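Local coordinates for Mab-21 domain-containing protein (PDB 7LT2) that senses double-stranded RNA in the cytoplasm and, as a nucleotidyltransferase, makes the second messenger 2',3'-cGAMP from ATP and GTP in innate immunity, at residues A[34-46]-A[137-149]. Numbering follows the deposited sequence.
Sequences TFVEQMKTQDPLF and WMESLVQKTLNTL
Two helices, 18-42 and 131-147, pack on the beta-sheet of the Mab-21 nucleotidyltransferase fold; their segments 34-42 and 137-147 cross at 102°, and T145 enters the other helix as a knob into the hole formed by F35, Q38, M39 and Q42. Its CG2 sits over one face of the F35 ring, a CH-pi contact 4.0 Å from the centroid, while L146 CD2 meets that ring at its edge. OG1 of T145, anti to its carbonyl carbon (chi1 -60°), turns back along its own helix and donates to L141 O, which also accepts from T145 N on the opposite face of the carbonyl. Farther along, M39 CE lies 3.6 Å from M138 SD and also touches L141 CD2; the same methyl sits above one face of the F46 ring, near its rim. M138 and F46 reach on to I75, and F35 and V142 to L194, on strands 70-77 and 188-200 of the sheet. Polar bonds flank the apolar centre. Q38 NE2 gives T148 OG1 a nearly straight hydrogen bond (2.8 Å, 171°), with the hydroxyl oxygen lying in the plane of the Q38 amide, and that hydroxyl donates in turn to T145 O. The extended K144 donates from NZ to Q42 O (2.9 Å). D43 N-caps helix 44-49 through OD2, which accepts from F46 N and lies 3.4 Å from W137 CZ2 at the indole edge; a water donates to D43 OD1 and accepts from W137 NE1 at 2.9 Å.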
# COMPACT_ATOMS: atom_id res chain seq x y z
N THR A 34 -1.25 -10.72 -17.58
CA THR A 34 -0.42 -11.34 -18.62
C THR A 34 0.94 -11.73 -18.06
O THR A 34 1.44 -12.83 -18.34
CB THR A 34 -0.26 -10.39 -19.80
OG1 THR A 34 -1.55 -10.02 -20.31
CG2 THR A 34 0.54 -11.06 -20.91
N PHE A 35 1.55 -10.85 -17.26
CA PHE A 35 2.86 -11.15 -16.71
C PHE A 35 2.80 -12.31 -15.72
O PHE A 35 3.67 -13.19 -15.74
CB PHE A 35 3.46 -9.90 -16.06
CG PHE A 35 4.91 -10.05 -15.70
CD1 PHE A 35 5.90 -9.71 -16.61
CD2 PHE A 35 5.28 -10.54 -14.47
CE1 PHE A 35 7.23 -9.85 -16.28
CE2 PHE A 35 6.61 -10.69 -14.14
CZ PHE A 35 7.59 -10.34 -15.05
N VAL A 36 1.79 -12.32 -14.84
CA VAL A 36 1.71 -13.37 -13.83
C VAL A 36 1.39 -14.71 -14.48
O VAL A 36 1.90 -15.76 -14.04
CB VAL A 36 0.68 -12.98 -12.74
CG1 VAL A 36 0.32 -14.18 -11.86
CG2 VAL A 36 1.24 -11.84 -11.90
N GLU A 37 0.57 -14.71 -15.53
CA GLU A 37 0.31 -15.96 -16.25
C GLU A 37 1.60 -16.50 -16.86
O GLU A 37 1.82 -17.72 -16.87
CB GLU A 37 -0.75 -15.75 -17.34
CG GLU A 37 -2.17 -15.72 -16.82
CD GLU A 37 -2.57 -17.04 -16.17
OE1 GLU A 37 -2.35 -18.10 -16.79
OE2 GLU A 37 -3.11 -17.01 -15.04
N GLN A 38 2.46 -15.62 -17.37
CA GLN A 38 3.74 -16.08 -17.90
C GLN A 38 4.64 -16.59 -16.78
O GLN A 38 5.38 -17.56 -16.97
CB GLN A 38 4.42 -14.95 -18.68
CG GLN A 38 5.68 -15.38 -19.43
CD GLN A 38 5.38 -16.21 -20.67
OE1 GLN A 38 4.23 -16.53 -20.96
NE2 GLN A 38 6.43 -16.57 -21.40
N MET A 39 4.58 -15.95 -15.60
CA MET A 39 5.33 -16.45 -14.45
C MET A 39 4.96 -17.89 -14.13
O MET A 39 5.83 -18.71 -13.81
CB MET A 39 5.09 -15.56 -13.23
CG MET A 39 5.73 -14.18 -13.30
SD MET A 39 5.22 -13.13 -11.91
CE MET A 39 5.92 -14.01 -10.51
N LYS A 40 3.67 -18.23 -14.20
CA LYS A 40 3.23 -19.59 -13.93
C LYS A 40 3.86 -20.59 -14.89
O LYS A 40 4.16 -21.73 -14.50
CB LYS A 40 1.70 -19.68 -14.00
CG LYS A 40 0.96 -18.88 -12.95
CD LYS A 40 -0.54 -18.98 -13.22
CE LYS A 40 -1.36 -18.26 -12.16
NZ LYS A 40 -2.82 -18.31 -12.48
N THR A 41 4.07 -20.19 -16.15
CA THR A 41 4.68 -21.11 -17.12
C THR A 41 6.15 -21.38 -16.80
O THR A 41 6.69 -22.39 -17.28
CB THR A 41 4.58 -20.56 -18.54
OG1 THR A 41 5.51 -19.49 -18.72
CG2 THR A 41 3.17 -20.07 -18.84
N GLN A 42 6.79 -20.52 -16.01
CA GLN A 42 8.22 -20.62 -15.74
C GLN A 42 8.56 -21.35 -14.45
O GLN A 42 9.74 -21.63 -14.21
CB GLN A 42 8.83 -19.21 -15.69
CG GLN A 42 8.76 -18.49 -17.02
CD GLN A 42 9.38 -19.31 -18.13
OE1 GLN A 42 10.59 -19.55 -18.12
NE2 GLN A 42 8.56 -19.76 -19.07
N ASP A 43 7.56 -21.68 -13.62
CA ASP A 43 7.85 -22.34 -12.35
C ASP A 43 6.62 -23.05 -11.81
O ASP A 43 5.69 -22.41 -11.31
CB ASP A 43 8.36 -21.33 -11.33
CG ASP A 43 8.99 -22.00 -10.13
OD1 ASP A 43 10.12 -22.52 -10.26
OD2 ASP A 43 8.37 -22.01 -9.05
N PRO A 44 6.59 -24.39 -11.86
CA PRO A 44 5.44 -25.11 -11.31
C PRO A 44 5.21 -24.85 -9.83
O PRO A 44 4.06 -24.86 -9.38
CB PRO A 44 5.80 -26.58 -11.57
CG PRO A 44 6.73 -26.53 -12.75
CD PRO A 44 7.53 -25.27 -12.57
N LEU A 45 6.27 -24.63 -9.05
CA LEU A 45 6.08 -24.34 -7.63
C LEU A 45 5.38 -23.01 -7.43
O LEU A 45 4.51 -22.89 -6.55
CB LEU A 45 7.43 -24.36 -6.90
CG LEU A 45 7.39 -24.07 -5.39
CD1 LEU A 45 6.38 -24.94 -4.66
CD2 LEU A 45 8.79 -24.26 -4.79
N PHE A 46 5.71 -21.99 -8.23
CA PHE A 46 4.97 -20.74 -8.15
C PHE A 46 3.51 -20.95 -8.53
O PHE A 46 2.61 -20.41 -7.87
CB PHE A 46 5.57 -19.66 -9.05
CG PHE A 46 4.69 -18.44 -9.18
CD1 PHE A 46 4.47 -17.61 -8.09
CD2 PHE A 46 4.06 -18.14 -10.38
CE1 PHE A 46 3.65 -16.49 -8.20
CE2 PHE A 46 3.23 -17.02 -10.49
CZ PHE A 46 3.03 -16.20 -9.40
N TRP A 137 14.04 -15.62 -4.33
CA TRP A 137 13.31 -16.54 -5.19
C TRP A 137 12.41 -15.80 -6.16
O TRP A 137 12.37 -16.12 -7.35
CB TRP A 137 12.50 -17.51 -4.33
CG TRP A 137 11.65 -18.47 -5.09
CD1 TRP A 137 12.04 -19.65 -5.64
CD2 TRP A 137 10.25 -18.34 -5.37
NE1 TRP A 137 10.97 -20.27 -6.25
CE2 TRP A 137 9.86 -19.48 -6.09
CE3 TRP A 137 9.29 -17.37 -5.06
CZ2 TRP A 137 8.55 -19.68 -6.53
CZ3 TRP A 137 7.99 -17.56 -5.50
CH2 TRP A 137 7.63 -18.71 -6.22
N MET A 138 11.69 -14.79 -5.67
CA MET A 138 10.80 -14.03 -6.55
C MET A 138 11.58 -13.22 -7.57
O MET A 138 11.20 -13.16 -8.75
CB MET A 138 9.89 -13.12 -5.72
CG MET A 138 8.94 -12.27 -6.54
SD MET A 138 7.81 -13.25 -7.55
CE MET A 138 6.72 -13.92 -6.31
N GLU A 139 12.69 -12.60 -7.15
CA GLU A 139 13.53 -11.86 -8.09
C GLU A 139 14.02 -12.76 -9.21
O GLU A 139 13.98 -12.39 -10.39
CB GLU A 139 14.72 -11.24 -7.33
CG GLU A 139 15.81 -10.66 -8.21
CD GLU A 139 17.01 -10.21 -7.40
OE1 GLU A 139 17.04 -10.44 -6.17
OE2 GLU A 139 17.94 -9.62 -8.00
N SER A 140 14.48 -13.97 -8.87
CA SER A 140 14.92 -14.92 -9.89
C SER A 140 13.78 -15.28 -10.84
O SER A 140 13.97 -15.32 -12.06
CB SER A 140 15.50 -16.17 -9.22
OG SER A 140 15.78 -17.18 -10.17
N LEU A 141 12.59 -15.53 -10.30
CA LEU A 141 11.45 -15.89 -11.13
C LEU A 141 11.04 -14.75 -12.05
O LEU A 141 10.71 -14.97 -13.22
CB LEU A 141 10.27 -16.32 -10.25
CG LEU A 141 8.95 -16.63 -10.94
CD1 LEU A 141 9.12 -17.67 -12.04
CD2 LEU A 141 7.94 -17.09 -9.90
N VAL A 142 11.07 -13.51 -11.55
CA VAL A 142 10.74 -12.36 -12.39
C VAL A 142 11.75 -12.21 -13.52
O VAL A 142 11.37 -11.98 -14.68
CB VAL A 142 10.64 -11.09 -11.52
CG1 VAL A 142 10.53 -9.86 -12.40
CG2 VAL A 142 9.43 -11.20 -10.60
N GLN A 143 13.05 -12.36 -13.22
CA GLN A 143 14.07 -12.30 -14.27
C GLN A 143 13.85 -13.39 -15.31
O GLN A 143 13.91 -13.14 -16.52
CB GLN A 143 15.47 -12.42 -13.65
CG GLN A 143 15.90 -11.26 -12.77
CD GLN A 143 16.39 -10.06 -13.58
OE1 GLN A 143 16.30 -10.05 -14.80
NE2 GLN A 143 16.91 -9.06 -12.89
N LYS A 144 13.62 -14.62 -14.85
CA LYS A 144 13.36 -15.73 -15.76
C LYS A 144 12.19 -15.42 -16.68
O LYS A 144 12.25 -15.69 -17.89
CB LYS A 144 13.09 -17.00 -14.95
CG LYS A 144 13.03 -18.28 -15.75
CD LYS A 144 12.74 -19.46 -14.83
CE LYS A 144 12.71 -20.77 -15.61
NZ LYS A 144 12.59 -21.92 -14.66
N THR A 145 11.13 -14.83 -16.13
CA THR A 145 9.94 -14.50 -16.90
C THR A 145 10.21 -13.38 -17.90
O THR A 145 9.82 -13.48 -19.07
CB THR A 145 8.80 -14.12 -15.95
OG1 THR A 145 8.53 -15.22 -15.06
CG2 THR A 145 7.54 -13.77 -16.72
N LEU A 146 10.88 -12.32 -17.46
CA LEU A 146 11.21 -11.21 -18.35
C LEU A 146 11.97 -11.69 -19.59
O LEU A 146 11.77 -11.17 -20.69
CB LEU A 146 12.02 -10.15 -17.60
CG LEU A 146 11.27 -9.33 -16.54
CD1 LEU A 146 12.27 -8.64 -15.62
CD2 LEU A 146 10.37 -8.30 -17.20
N ASN A 147 12.85 -12.68 -19.43
CA ASN A 147 13.65 -13.17 -20.55
C ASN A 147 12.80 -13.86 -21.62
O ASN A 147 13.25 -13.94 -22.77
CB ASN A 147 14.72 -14.15 -20.07
CG ASN A 147 15.83 -13.48 -19.30
OD1 ASN A 147 16.07 -12.28 -19.45
ND2 ASN A 147 16.53 -14.25 -18.47
N THR A 148 11.62 -14.35 -21.27
CA THR A 148 10.77 -15.05 -22.24
C THR A 148 9.84 -14.13 -23.00
O THR A 148 9.15 -14.59 -23.92
CB THR A 148 9.94 -16.13 -21.54
OG1 THR A 148 8.94 -15.51 -20.70
CG2 THR A 148 10.82 -17.03 -20.69
N LEU A 149 9.79 -12.85 -22.66
CA LEU A 149 8.89 -11.91 -23.31
C LEU A 149 9.58 -11.27 -24.51
O LEU A 149 10.81 -11.20 -24.57
CB LEU A 149 8.45 -10.84 -22.32
CG LEU A 149 7.75 -11.33 -21.05
CD1 LEU A 149 7.36 -10.16 -20.16
CD2 LEU A 149 6.53 -12.16 -21.40
O HOH W 1 11.07 -22.85 -7.67